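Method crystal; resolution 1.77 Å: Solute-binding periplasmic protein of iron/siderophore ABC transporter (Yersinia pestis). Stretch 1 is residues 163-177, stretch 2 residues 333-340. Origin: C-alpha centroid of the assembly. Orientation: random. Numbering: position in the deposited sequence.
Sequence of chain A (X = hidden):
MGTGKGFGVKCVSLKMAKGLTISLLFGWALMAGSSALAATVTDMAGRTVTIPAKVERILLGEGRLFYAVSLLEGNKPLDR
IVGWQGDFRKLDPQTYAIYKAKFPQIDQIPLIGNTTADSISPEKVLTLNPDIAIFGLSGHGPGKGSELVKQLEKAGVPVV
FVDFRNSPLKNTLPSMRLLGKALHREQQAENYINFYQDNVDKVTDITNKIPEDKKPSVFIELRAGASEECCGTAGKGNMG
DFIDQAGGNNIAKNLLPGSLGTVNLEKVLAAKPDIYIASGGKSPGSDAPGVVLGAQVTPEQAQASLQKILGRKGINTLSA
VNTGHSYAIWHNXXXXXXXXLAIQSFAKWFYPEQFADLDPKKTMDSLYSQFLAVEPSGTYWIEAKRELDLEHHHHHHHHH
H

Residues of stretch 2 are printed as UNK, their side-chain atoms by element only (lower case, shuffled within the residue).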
# COMPACT_ATOMS: atom_id res chain seq x y z
N ASP A 163 2.92 0.09 11.16
CA ASP A 163 3.53 -0.69 10.09
C ASP A 163 2.45 -1.35 9.23
O ASP A 163 1.65 -2.14 9.74
CB ASP A 163 4.47 -1.77 10.62
CG ASP A 163 5.04 -2.62 9.49
OD1 ASP A 163 5.59 -2.04 8.54
OD2 ASP A 163 4.91 -3.86 9.55
N PHE A 164 2.49 -1.03 7.94
CA PHE A 164 1.75 -1.72 6.88
C PHE A 164 2.68 -2.30 5.84
O PHE A 164 2.20 -2.86 4.83
CB PHE A 164 0.77 -0.76 6.19
CG PHE A 164 -0.18 -0.09 7.12
CD1 PHE A 164 -1.22 -0.80 7.70
CD2 PHE A 164 -0.01 1.27 7.44
CE1 PHE A 164 -2.11 -0.19 8.56
CE2 PHE A 164 -0.89 1.89 8.30
CZ PHE A 164 -1.94 1.16 8.87
N ARG A 165 3.99 -2.19 6.04
CA ARG A 165 4.98 -2.47 5.01
C ARG A 165 5.81 -3.70 5.31
O ARG A 165 6.01 -4.55 4.43
CB ARG A 165 5.91 -1.25 4.85
CG ARG A 165 6.63 -1.22 3.48
CD ARG A 165 7.80 -0.23 3.47
NE ARG A 165 8.68 -0.52 4.60
CZ ARG A 165 8.95 0.32 5.58
NH1 ARG A 165 8.43 1.55 5.56
NH2 ARG A 165 9.75 -0.05 6.58
N ASN A 166 6.35 -3.81 6.53
CA ASN A 166 7.24 -4.92 6.84
C ASN A 166 6.48 -6.23 6.92
O ASN A 166 6.80 -7.20 6.23
CB ASN A 166 7.96 -4.64 8.17
CG ASN A 166 8.88 -3.45 8.08
OD1 ASN A 166 9.15 -2.94 7.00
ND2 ASN A 166 9.39 -3.00 9.24
N SER A 167 5.46 -6.28 7.78
CA SER A 167 4.67 -7.49 7.98
C SER A 167 3.20 -7.12 8.00
O SER A 167 2.58 -7.07 9.07
CB SER A 167 5.10 -8.18 9.28
OG SER A 167 6.53 -8.17 9.37
N PRO A 168 2.60 -6.88 6.84
CA PRO A 168 1.18 -6.49 6.83
C PRO A 168 0.25 -7.59 7.34
O PRO A 168 -0.83 -7.26 7.86
CB PRO A 168 0.90 -6.14 5.36
CG PRO A 168 2.00 -6.76 4.57
CD PRO A 168 3.20 -6.82 5.48
N LEU A 169 0.63 -8.86 7.24
CA LEU A 169 -0.21 -9.92 7.80
C LEU A 169 -0.41 -9.73 9.30
O LEU A 169 -1.53 -9.80 9.82
CB LEU A 169 0.40 -11.30 7.50
CG LEU A 169 -0.24 -12.42 8.33
CD1 LEU A 169 -1.39 -13.03 7.57
CD2 LEU A 169 0.78 -13.50 8.73
N LYS A 170 0.70 -9.50 10.04
CA LYS A 170 0.62 -9.39 11.49
C LYS A 170 0.21 -8.00 11.97
O LYS A 170 -0.40 -7.89 13.03
CB LYS A 170 1.99 -9.74 12.11
CG LYS A 170 2.39 -11.18 11.87
CD LYS A 170 3.65 -11.51 12.65
CE LYS A 170 4.88 -11.18 11.86
NZ LYS A 170 6.10 -11.74 12.51
N ASN A 171 0.52 -6.95 11.19
CA ASN A 171 0.57 -5.60 11.74
C ASN A 171 -0.48 -4.64 11.18
O ASN A 171 -0.63 -3.53 11.71
CB ASN A 171 1.96 -4.99 11.50
CG ASN A 171 3.05 -5.63 12.36
OD1 ASN A 171 2.76 -6.39 13.30
ND2 ASN A 171 4.31 -5.32 12.06
N THR A 172 -1.19 -5.03 10.12
CA THR A 172 -2.16 -4.10 9.53
C THR A 172 -3.26 -3.76 10.53
O THR A 172 -3.58 -2.58 10.73
CB THR A 172 -2.77 -4.68 8.26
OG1 THR A 172 -1.75 -4.84 7.27
CG2 THR A 172 -3.83 -3.71 7.71
N LEU A 173 -3.85 -4.79 11.16
CA LEU A 173 -4.95 -4.56 12.09
C LEU A 173 -4.48 -3.94 13.39
O LEU A 173 -5.11 -2.97 13.87
CB LEU A 173 -5.73 -5.86 12.31
CG LEU A 173 -6.35 -6.37 11.01
CD1 LEU A 173 -7.16 -7.64 11.28
CD2 LEU A 173 -7.24 -5.27 10.40
N PRO A 174 -3.41 -4.42 14.04
CA PRO A 174 -2.86 -3.67 15.18
C PRO A 174 -2.57 -2.21 14.84
O PRO A 174 -2.83 -1.34 15.68
CB PRO A 174 -1.58 -4.44 15.52
CG PRO A 174 -1.90 -5.85 15.17
CD PRO A 174 -2.69 -5.70 13.85
N SER A 175 -2.02 -1.93 13.65
CA SER A 175 -1.72 -0.53 13.32
C SER A 175 -2.99 0.31 13.27
O SER A 175 -3.00 1.47 13.69
CB SER A 175 -0.99 -0.45 11.98
OG SER A 175 0.32 -0.97 12.08
N MET A 176 -4.08 -0.26 12.74
CA MET A 176 -5.33 0.51 12.69
C MET A 176 -5.92 0.71 14.08
O MET A 176 -6.47 1.78 14.37
CB MET A 176 -6.36 -0.18 11.78
CG MET A 176 -6.04 -0.16 10.28
SD MET A 176 -5.74 1.51 9.64
CE MET A 176 -7.30 2.30 10.07
N ARG A 177 -5.83 -0.29 14.97
CA ARG A 177 -6.32 -0.06 16.33
C ARG A 177 -5.51 1.03 17.01
O ARG A 177 -6.08 1.94 17.64
CB ARG A 177 -6.27 -1.36 17.16
CG ARG A 177 -6.81 -1.15 18.59
CD ARG A 177 -6.93 -2.47 19.39
NE ARG A 177 -7.83 -3.41 18.73
CZ ARG A 177 -7.42 -4.44 17.98
NH1 ARG A 177 -6.12 -4.68 17.83
NH2 ARG A 177 -8.30 -5.22 17.38
N UNK A 333 -0.39 -0.52 -2.57
CA UNK A 333 -0.88 -1.52 -1.63
C UNK A 333 0.27 -2.16 -0.84
O UNK A 333 0.00 -2.90 0.13
c UNK A 333 -3.02 -2.14 -2.94
c UNK A 333 -4.59 -2.09 -4.79
c UNK A 333 -3.40 -2.51 -4.24
c UNK A 333 -1.68 -2.62 -2.36
c UNK A 333 -5.44 -1.29 -4.06
o UNK A 333 -6.63 -0.89 -4.64
c UNK A 333 -3.89 -1.35 -2.21
c UNK A 333 -5.11 -0.92 -2.76
N UNK A 334 1.53 -1.89 -1.20
CA UNK A 334 2.64 -2.43 -0.43
C UNK A 334 2.82 -1.73 0.91
O UNK A 334 3.61 -2.19 1.74
c UNK A 334 6.11 1.31 -1.03
c UNK A 334 6.05 -1.07 -0.87
c UNK A 334 6.76 0.12 -0.78
c UNK A 334 4.77 1.33 -1.35
c UNK A 334 4.70 -1.07 -1.20
c UNK A 334 3.93 -2.37 -1.28
c UNK A 334 4.08 0.15 -1.43
o UNK A 334 6.81 2.50 -0.95
N UNK A 335 2.09 -0.64 1.14
CA UNK A 335 2.18 0.09 2.41
C UNK A 335 0.86 0.82 2.66
O UNK A 335 0.81 2.05 2.77
n UNK A 335 4.47 2.66 3.84
o UNK A 335 3.20 1.06 4.77
c UNK A 335 3.36 1.06 2.40
c UNK A 335 3.67 1.60 3.77
N UNK A 336 -0.24 0.07 2.75
CA UNK A 336 -1.55 0.70 2.95
C UNK A 336 -2.52 -0.29 3.54
O UNK A 336 -2.58 -1.43 3.06
o UNK A 336 -3.52 1.47 1.77
c UNK A 336 -2.12 1.22 1.62
N UNK A 337 -3.35 0.10 4.52
CA UNK A 337 -4.37 -0.83 5.03
C UNK A 337 -5.47 -1.15 4.02
O UNK A 337 -6.30 -2.03 4.29
c UNK A 337 -4.93 -0.10 6.25
c UNK A 337 -4.65 1.38 5.96
c UNK A 337 -3.35 1.39 5.23
N UNK A 338 -5.47 -0.50 2.85
CA UNK A 338 -6.37 -0.93 1.78
C UNK A 338 -5.92 -2.25 1.17
O UNK A 338 -6.58 -2.74 0.25
o UNK A 338 -8.69 5.25 1.44
c UNK A 338 -7.65 3.30 2.35
c UNK A 338 -7.06 1.45 0.89
c UNK A 338 -8.15 3.99 1.26
c UNK A 338 -7.58 2.18 -0.18
c UNK A 338 -8.13 3.43 0.00
c UNK A 338 -7.10 2.05 2.15
c UNK A 338 -6.44 0.10 0.65
N UNK A 339 -4.80 -2.81 1.63
CA UNK A 339 -4.16 -3.94 0.97
C UNK A 339 -5.05 -5.18 0.87
O UNK A 339 -4.69 -6.11 0.14
n UNK A 339 -2.09 -4.30 3.98
c UNK A 339 -2.98 -4.75 3.10
c UNK A 339 -2.82 -4.28 1.65
o UNK A 339 -3.88 -5.53 3.42
N UNK A 340 -6.18 -5.23 1.59
CA UNK A 340 -7.09 -6.37 1.42
C UNK A 340 -7.53 -6.48 -0.04
O UNK A 340 -7.83 -7.58 -0.52
c UNK A 340 -9.25 -7.47 2.24
c UNK A 340 -9.04 -4.94 2.22
c UNK A 340 -8.29 -6.26 2.39
O HOH W 1 0.32 -2.83 2.86
O HOH W 2 4.04 1.56 7.25

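Position 333 carries one carbon, then a six-carbon ring bearing an oxygen, and its CA-to-CB bond points away from stretch 1: Tyr333. Its backbone is what matters here, since Tyr333 O lies 2.7 Å from the O of water 1, which also sits 2.7 Å from Phe164 O.

Position 334 repeats that inventory, one carbon and a six-carbon ring with an oxygen, but its ring approaches Arg165 CG. This is Tyr334; Tyr334 CD1 lies 4.4 Å from Arg165 CG. Its O takes a CA-H...O contact from Arg165 CA at 3.6 Å, while Phe164 O, 3.5 Å from the same Tyr334 O, is an acceptor facing an acceptor and contributes no hydrogen bond.

Position 335 has two carbons, the second carrying one oxygen and one nitrogen, and its side-chain oxygen packs 3.4 Å from Phe164 CB. This is Asn335. OD1 lies near the plane of the Phe164 ring, at its edge, and Asn335 OD1 is also 3.6 Å from Arg165 CB. Water 2 ties it to the backbone, its O donating to Asn335 OD1 at 2.7 Å and accepting from Phe164 N at 3.1 Å.

Position 336 has one carbon and one oxygen, and its CA-to-CB bond points away from stretch 1: Ser336. Its OG accepts from the N of position 338 at 3.0 Å, a local brace for the turn, while Ser336 N donates to the O of water 1 at 3.0 Å.

At position 337 three carbons close onto the backbone N, and one ring carbon lies over the face of the Phe164 ring: Pro337. Pro337 CD stands 3.7 Å from the centroid of the Phe164 ring and almost on its normal, a CH-pi contact. Pro337 CB reaches Phe164 CE1 at 3.6 Å and Met176 SD at 3.8 Å.

Position 338 has one carbon and an oxygen-bearing six-carbon ring; its CA-to-CB bond points away, without contact: Tyr338.

Position 339 has two carbons with a terminal oxygen and nitrogen; its CA-to-CB bond points toward stretch 1, and the nitrogen lies by Thr172 OG1. This is Asn339. Asn339 ND2 makes a weak hydrogen bond to Thr172 OG1 at 3.4 Å, and donates to the O of water 1 at 3.0 Å.

Position 340, one carbon bearing two more, is out of reach: Val340.

The contact works by laying a proline on an aromatic face, with one weak direct hydrogen bond and two bridging waters beside it. Phe164 and Pro337 supply the center; Thr172 and Met176 extend it from the helix. The waters link Phe164 backbone atoms to both backbone and side-chain groups of stretch 2. Within stretch 1, Asp163 holds the loop in shape: Asp163 OD1 accepts from Arg165 N at 3.0 Å and Asn166 N at 2.8 Å, and Asp163 OD2 from Ser167 N at 3.0 Å.

Stretch 2 (333-340) YYNSPYNV
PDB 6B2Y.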